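PDB 5CUV: acidocalcisomal pyrophosphatase from Trypanosoma cruzi, which probably hydrolyses inorganic pyrophosphate to phosphate with the help of magnesium ions. Local coordinates for residues Ala272-Phe284 / Val394-Arg406. Numbering follows the deposited sequence.
Sequences ALPQTWESTDVVF and VIDESHYMWGNLR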
loop_
_atom_site.group_PDB
_atom_site.type_symbol
_atom_site.label_atom_id
_atom_site.label_comp_id
_atom_site.label_asym_id
_atom_site.label_seq_id
_atom_site.Cartn_x
_atom_site.Cartn_y
_atom_site.Cartn_z
ATOM N N ALA A 272 23.519 1.114 -11.844
ATOM C CA ALA A 272 23.764 1.933 -12.988
ATOM C C ALA A 272 22.659 1.793 -14.030
ATOM O O ALA A 272 21.882 0.879 -14.000
ATOM C CB ALA A 272 25.149 1.532 -13.543
ATOM N N LEU A 273 22.564 2.706 -14.963
ATOM C CA LEU A 273 21.535 2.534 -15.967
ATOM C C LEU A 273 22.171 1.958 -17.231
ATOM O O LEU A 273 23.237 2.360 -17.622
ATOM C CB LEU A 273 20.880 3.873 -16.253
ATOM C CG LEU A 273 20.327 4.480 -14.979
ATOM C CD1 LEU A 273 19.667 5.772 -15.348
ATOM C CD2 LEU A 273 19.338 3.579 -14.334
ATOM N N PRO A 274 21.537 0.977 -17.874
ATOM C CA PRO A 274 22.160 0.430 -19.105
ATOM C C PRO A 274 22.127 1.416 -20.281
ATOM O O PRO A 274 21.404 2.412 -20.241
ATOM C CB PRO A 274 21.330 -0.837 -19.369
ATOM C CG PRO A 274 19.942 -0.366 -18.905
ATOM C CD PRO A 274 20.242 0.331 -17.590
ATOM N N GLN A 275 22.922 1.134 -21.319
ATOM C CA GLN A 275 23.011 1.972 -22.535
ATOM C C GLN A 275 23.262 3.424 -22.300
ATOM O O GLN A 275 22.620 4.243 -22.954
ATOM C CB GLN A 275 21.757 1.873 -23.387
ATOM C CG GLN A 275 21.362 0.432 -23.499
ATOM C CD GLN A 275 20.259 0.138 -24.486
ATOM O OE1 GLN A 275 19.283 0.888 -24.611
ATOM N NE2 GLN A 275 20.399 -0.969 -25.162
ATOM N N THR A 276 24.159 3.745 -21.376
ATOM C CA THR A 276 24.496 5.127 -21.117
ATOM C C THR A 276 26.001 5.252 -21.010
ATOM O O THR A 276 26.709 4.271 -20.759
ATOM C CB THR A 276 23.862 5.670 -19.821
ATOM O OG1 THR A 276 24.268 4.896 -18.681
ATOM C CG2 THR A 276 22.377 5.661 -19.945
ATOM N N TRP A 277 26.493 6.471 -21.180
ATOM C CA TRP A 277 27.929 6.690 -21.126
ATOM C C TRP A 277 28.300 8.163 -20.789
ATOM O O TRP A 277 27.936 9.103 -21.508
ATOM C CB TRP A 277 28.516 6.206 -22.459
ATOM C CG TRP A 277 29.932 5.899 -22.375
ATOM C CD1 TRP A 277 30.526 5.083 -21.487
ATOM C CD2 TRP A 277 30.963 6.468 -23.167
ATOM N NE1 TRP A 277 31.881 5.104 -21.654
ATOM C CE2 TRP A 277 32.183 5.952 -22.685
ATOM C CE3 TRP A 277 30.976 7.366 -24.246
ATOM C CZ2 TRP A 277 33.444 6.307 -23.240
ATOM C CZ3 TRP A 277 32.228 7.730 -24.822
ATOM C CH2 TRP A 277 33.456 7.194 -24.306
ATOM N N GLU A 278 28.969 8.351 -19.649
ATOM C CA GLU A 278 29.418 9.678 -19.177
ATOM C C GLU A 278 30.800 9.766 -19.749
ATOM O O GLU A 278 31.772 9.435 -19.032
ATOM C CB GLU A 278 29.593 9.684 -17.667
ATOM C CG GLU A 278 28.354 9.389 -16.946
ATOM C CD GLU A 278 27.435 10.536 -17.113
ATOM O OE1 GLU A 278 27.483 11.443 -16.218
ATOM O OE2 GLU A 278 26.708 10.526 -18.154
ATOM N N SER A 279 30.908 10.206 -21.007
ATOM C CA SER A 279 32.209 10.211 -21.669
ATOM C C SER A 279 33.195 11.185 -21.071
ATOM O O SER A 279 32.817 12.293 -20.713
ATOM C CB SER A 279 32.051 10.493 -23.174
ATOM O OG SER A 279 33.290 10.279 -23.846
ATOM N N THR A 280 34.443 10.752 -20.941
ATOM C CA THR A 280 35.461 11.628 -20.416
ATOM C C THR A 280 35.830 12.585 -21.529
ATOM O O THR A 280 36.454 13.616 -21.287
ATOM C CB THR A 280 36.672 10.857 -19.902
ATOM O OG1 THR A 280 36.311 10.195 -18.679
ATOM C CG2 THR A 280 37.831 11.798 -19.596
ATOM N N ASP A 281 35.443 12.247 -22.757
ATOM C CA ASP A 281 35.646 13.169 -23.881
ATOM C C ASP A 281 34.377 13.988 -23.897
ATOM O O ASP A 281 33.280 13.430 -23.841
ATOM C CB ASP A 281 35.715 12.466 -25.254
ATOM C CG ASP A 281 36.937 11.586 -25.407
ATOM O OD1 ASP A 281 38.061 12.141 -25.318
ATOM O OD2 ASP A 281 36.773 10.345 -25.614
ATOM N N VAL A 282 34.476 15.297 -23.935
ATOM C CA VAL A 282 33.231 16.015 -24.055
ATOM C C VAL A 282 32.823 15.532 -25.479
ATOM O O VAL A 282 33.710 15.346 -26.318
ATOM C CB VAL A 282 33.482 17.531 -24.004
ATOM C CG1 VAL A 282 32.334 18.266 -24.658
ATOM C CG2 VAL A 282 33.636 17.970 -22.551
ATOM N N VAL A 283 31.532 15.272 -25.751
ATOM C CA VAL A 283 31.129 14.817 -27.106
ATOM C C VAL A 283 30.154 15.784 -27.847
ATOM O O VAL A 283 30.018 15.715 -29.069
ATOM C CB VAL A 283 30.573 13.285 -27.111
ATOM C CG1 VAL A 283 31.168 12.486 -25.938
ATOM C CG2 VAL A 283 29.052 13.231 -27.075
ATOM N N PHE A 284 29.473 16.670 -27.111
ATOM C CA PHE A 284 28.594 17.689 -27.722
ATOM C C PHE A 284 28.826 19.016 -27.004
ATOM O O PHE A 284 29.373 19.029 -25.890
ATOM C CB PHE A 284 27.095 17.302 -27.728
ATOM C CG PHE A 284 26.605 16.690 -26.454
ATOM C CD1 PHE A 284 27.176 15.516 -25.960
ATOM C CD2 PHE A 284 25.548 17.266 -25.761
ATOM C CE1 PHE A 284 26.710 14.925 -24.799
ATOM C CE2 PHE A 284 25.062 16.679 -24.584
ATOM C CZ PHE A 284 25.645 15.506 -24.103
ATOM N N VAL A 394 19.545 14.546 -18.838
ATOM C CA VAL A 394 20.901 14.104 -18.597
ATOM C C VAL A 394 20.989 12.649 -19.045
ATOM O O VAL A 394 21.934 12.206 -19.682
ATOM C CB VAL A 394 21.145 14.186 -17.124
ATOM C CG1 VAL A 394 22.473 13.507 -16.758
ATOM C CG2 VAL A 394 21.054 15.658 -16.684
ATOM N N ILE A 395 19.970 11.892 -18.679
ATOM C CA ILE A 395 19.949 10.504 -19.067
ATOM C C ILE A 395 19.923 10.327 -20.547
ATOM O O ILE A 395 20.548 9.398 -21.023
ATOM C CB ILE A 395 18.779 9.725 -18.361
ATOM C CG1 ILE A 395 18.949 9.895 -16.822
ATOM C CG2 ILE A 395 18.763 8.274 -18.834
ATOM C CD1 ILE A 395 18.025 9.109 -15.968
ATOM N N ASP A 396 19.242 11.207 -21.285
ATOM C CA ASP A 396 19.225 11.071 -22.761
ATOM C C ASP A 396 20.549 11.423 -23.407
ATOM O O ASP A 396 20.962 10.798 -24.394
ATOM C CB ASP A 396 18.178 11.950 -23.402
ATOM C CG ASP A 396 16.829 11.333 -23.363
ATOM O OD1 ASP A 396 16.457 10.656 -22.351
ATOM O OD2 ASP A 396 16.120 11.534 -24.361
ATOM N N GLU A 397 21.199 12.450 -22.862
ATOM C CA GLU A 397 22.476 12.857 -23.382
ATOM C C GLU A 397 23.421 11.687 -23.169
ATOM O O GLU A 397 24.265 11.365 -24.009
ATOM C CB GLU A 397 22.925 14.158 -22.692
ATOM C CG GLU A 397 22.014 15.288 -23.151
ATOM C CD GLU A 397 22.244 16.680 -22.512
ATOM O OE1 GLU A 397 22.299 16.792 -21.252
ATOM O OE2 GLU A 397 22.320 17.685 -23.289
ATOM N N SER A 398 23.210 10.994 -22.069
ATOM C CA SER A 398 24.048 9.883 -21.740
ATOM C C SER A 398 23.725 8.727 -22.650
ATOM O O SER A 398 24.565 7.868 -22.946
ATOM C CB SER A 398 23.816 9.487 -20.294
ATOM O OG SER A 398 24.763 8.517 -19.918
ATOM N N HIS A 399 22.481 8.672 -23.079
ATOM C CA HIS A 399 22.135 7.580 -23.948
ATOM C C HIS A 399 22.742 7.921 -25.324
ATOM O O HIS A 399 23.356 7.072 -26.011
ATOM C CB HIS A 399 20.627 7.415 -23.988
ATOM C CG HIS A 399 20.187 6.234 -24.771
ATOM N ND1 HIS A 399 20.823 5.013 -24.694
ATOM C CD2 HIS A 399 19.156 6.065 -25.623
ATOM C CE1 HIS A 399 20.199 4.142 -25.467
ATOM N NE2 HIS A 399 19.182 4.759 -26.041
ATOM N N TYR A 400 22.587 9.180 -25.708
ATOM C CA TYR A 400 23.132 9.634 -26.956
ATOM C C TYR A 400 24.647 9.293 -27.054
ATOM O O TYR A 400 25.060 8.639 -28.026
ATOM C CB TYR A 400 22.856 11.155 -27.139
ATOM C CG TYR A 400 23.574 11.703 -28.367
ATOM C CD1 TYR A 400 22.949 11.700 -29.621
ATOM C CD2 TYR A 400 24.936 12.102 -28.291
ATOM C CE1 TYR A 400 23.646 12.067 -30.766
ATOM C CE2 TYR A 400 25.638 12.459 -29.413
ATOM C CZ TYR A 400 24.995 12.441 -30.663
ATOM O OH TYR A 400 25.709 12.755 -31.833
HETATM N N MSE A 401 25.458 9.713 -26.056
HETATM C CA MSE A 401 26.880 9.410 -26.060
HETATM C C MSE A 401 27.145 7.925 -26.041
HETATM O O MSE A 401 28.104 7.442 -26.611
HETATM C CB MSE A 401 27.537 10.016 -24.820
HETATM C CG MSE A 401 27.554 11.536 -24.820
HETATM SE SE MSE A 401 28.454 12.320 -23.319
HETATM C CE MSE A 401 27.067 12.026 -21.979
ATOM N N TRP A 402 26.306 7.159 -25.382
ATOM C CA TRP A 402 26.518 5.717 -25.430
ATOM C C TRP A 402 26.290 5.277 -26.869
ATOM O O TRP A 402 26.962 4.373 -27.360
ATOM C CB TRP A 402 25.546 4.923 -24.562
ATOM C CG TRP A 402 25.528 3.513 -24.876
ATOM C CD1 TRP A 402 26.361 2.595 -24.413
ATOM C CD2 TRP A 402 24.573 2.835 -25.703
ATOM N NE1 TRP A 402 26.002 1.349 -24.880
ATOM C CE2 TRP A 402 24.904 1.474 -25.681
ATOM C CE3 TRP A 402 23.459 3.251 -26.457
ATOM C CZ2 TRP A 402 24.171 0.507 -26.376
ATOM C CZ3 TRP A 402 22.719 2.278 -27.159
ATOM C CH2 TRP A 402 23.080 0.925 -27.108
ATOM N N GLY A 403 25.317 5.909 -27.519
ATOM C CA GLY A 403 24.970 5.516 -28.861
ATOM C C GLY A 403 26.092 5.813 -29.820
ATOM O O GLY A 403 26.417 5.005 -30.716
ATOM N N ASN A 404 26.704 6.975 -29.625
ATOM C CA ASN A 404 27.748 7.385 -30.527
ATOM C C ASN A 404 29.026 6.622 -30.199
ATOM O O ASN A 404 29.902 6.443 -31.033
ATOM C CB ASN A 404 27.848 8.918 -30.483
ATOM C CG ASN A 404 29.257 9.418 -30.329
ATOM O OD1 ASN A 404 30.015 9.499 -31.320
ATOM N ND2 ASN A 404 29.634 9.768 -29.078
ATOM N N LEU A 405 29.098 6.102 -28.988
ATOM C CA LEU A 405 30.261 5.308 -28.610
ATOM C C LEU A 405 30.174 4.011 -29.394
ATOM O O LEU A 405 31.172 3.397 -29.743
ATOM C CB LEU A 405 30.244 5.020 -27.112
ATOM C CG LEU A 405 31.256 3.981 -26.661
ATOM C CD1 LEU A 405 32.530 4.151 -27.382
ATOM C CD2 LEU A 405 31.531 4.144 -25.222
ATOM N N ARG A 406 28.947 3.604 -29.678
ATOM C CA ARG A 406 28.747 2.388 -30.441
ATOM C C ARG A 406 29.140 2.622 -31.862
ATOM O O ARG A 406 29.944 1.881 -32.375
ATOM C CB ARG A 406 27.309 1.945 -30.399
ATOM C CG ARG A 406 26.880 1.695 -29.029
ATOM C CD ARG A 406 26.134 0.446 -29.024
ATOM N NE ARG A 406 27.015 -0.691 -28.866
ATOM C CZ ARG A 406 26.607 -1.929 -29.079
ATOM N NH1 ARG A 406 25.340 -2.146 -29.466
ATOM N NH2 ARG A 406 27.448 -2.938 -28.878
#
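His399 and Trp402, one helical turn apart on helix 388-412, grip the backbone of the loop at Gln275. The imidazole gives its ND1 proton to Gln275 O (2.6 Å, N-H...O 162°), the acceptor lying in the plane of the ring and the donor in the plane of the carbonyl, an arrangement that would help hold the imidazole in its orientation. The Trp402 side chain swings its indole beside the carbonyl carbon (chi1 165°) and lays one face against Gln275, whose CA sits over the five-membered ring, 3.6 Å from its centroid in a CH-pi contact. The Gln275 amide is hydrogen-bonded at both ends, NE2 to His202 O and OE1 to Leu206 N, and Trp402 NE1 is hydrogen-bonded to His202 ND1.

Two residues on, at Trp277, the loop meets the helix backbone at Ser398. Trp277 N donates a bifurcated hydrogen bond to Ser398 O (3.0 Å) and to OG of the same residue, with both angles far from straight. Ser398 O also keeps its helical bond from Trp402 N, the two donors arriving from opposite faces of the carbonyl. A weak bond of 3.3 Å joins Ser398 OG to Glu278 OE2. Leu405 covers one face of the Trp277 indole.

Past Ser279 the packing is looser and less well defined. Val283 and Phe284 are poorly ordered; Val283 lies against Met401, Tyr400 and Asn404, and Phe284 meets Glu397. The selenium of Met401 (selenomethionine) lies at the Phe284 ring edge, a Met-aromatic contact. The whole joins the C-terminal helix to the loop between strands 269-272 and 296-299, whose Glu278 lies beside Asp291, a magnesium ligand, in the beta-barrel pyrophosphatase fold.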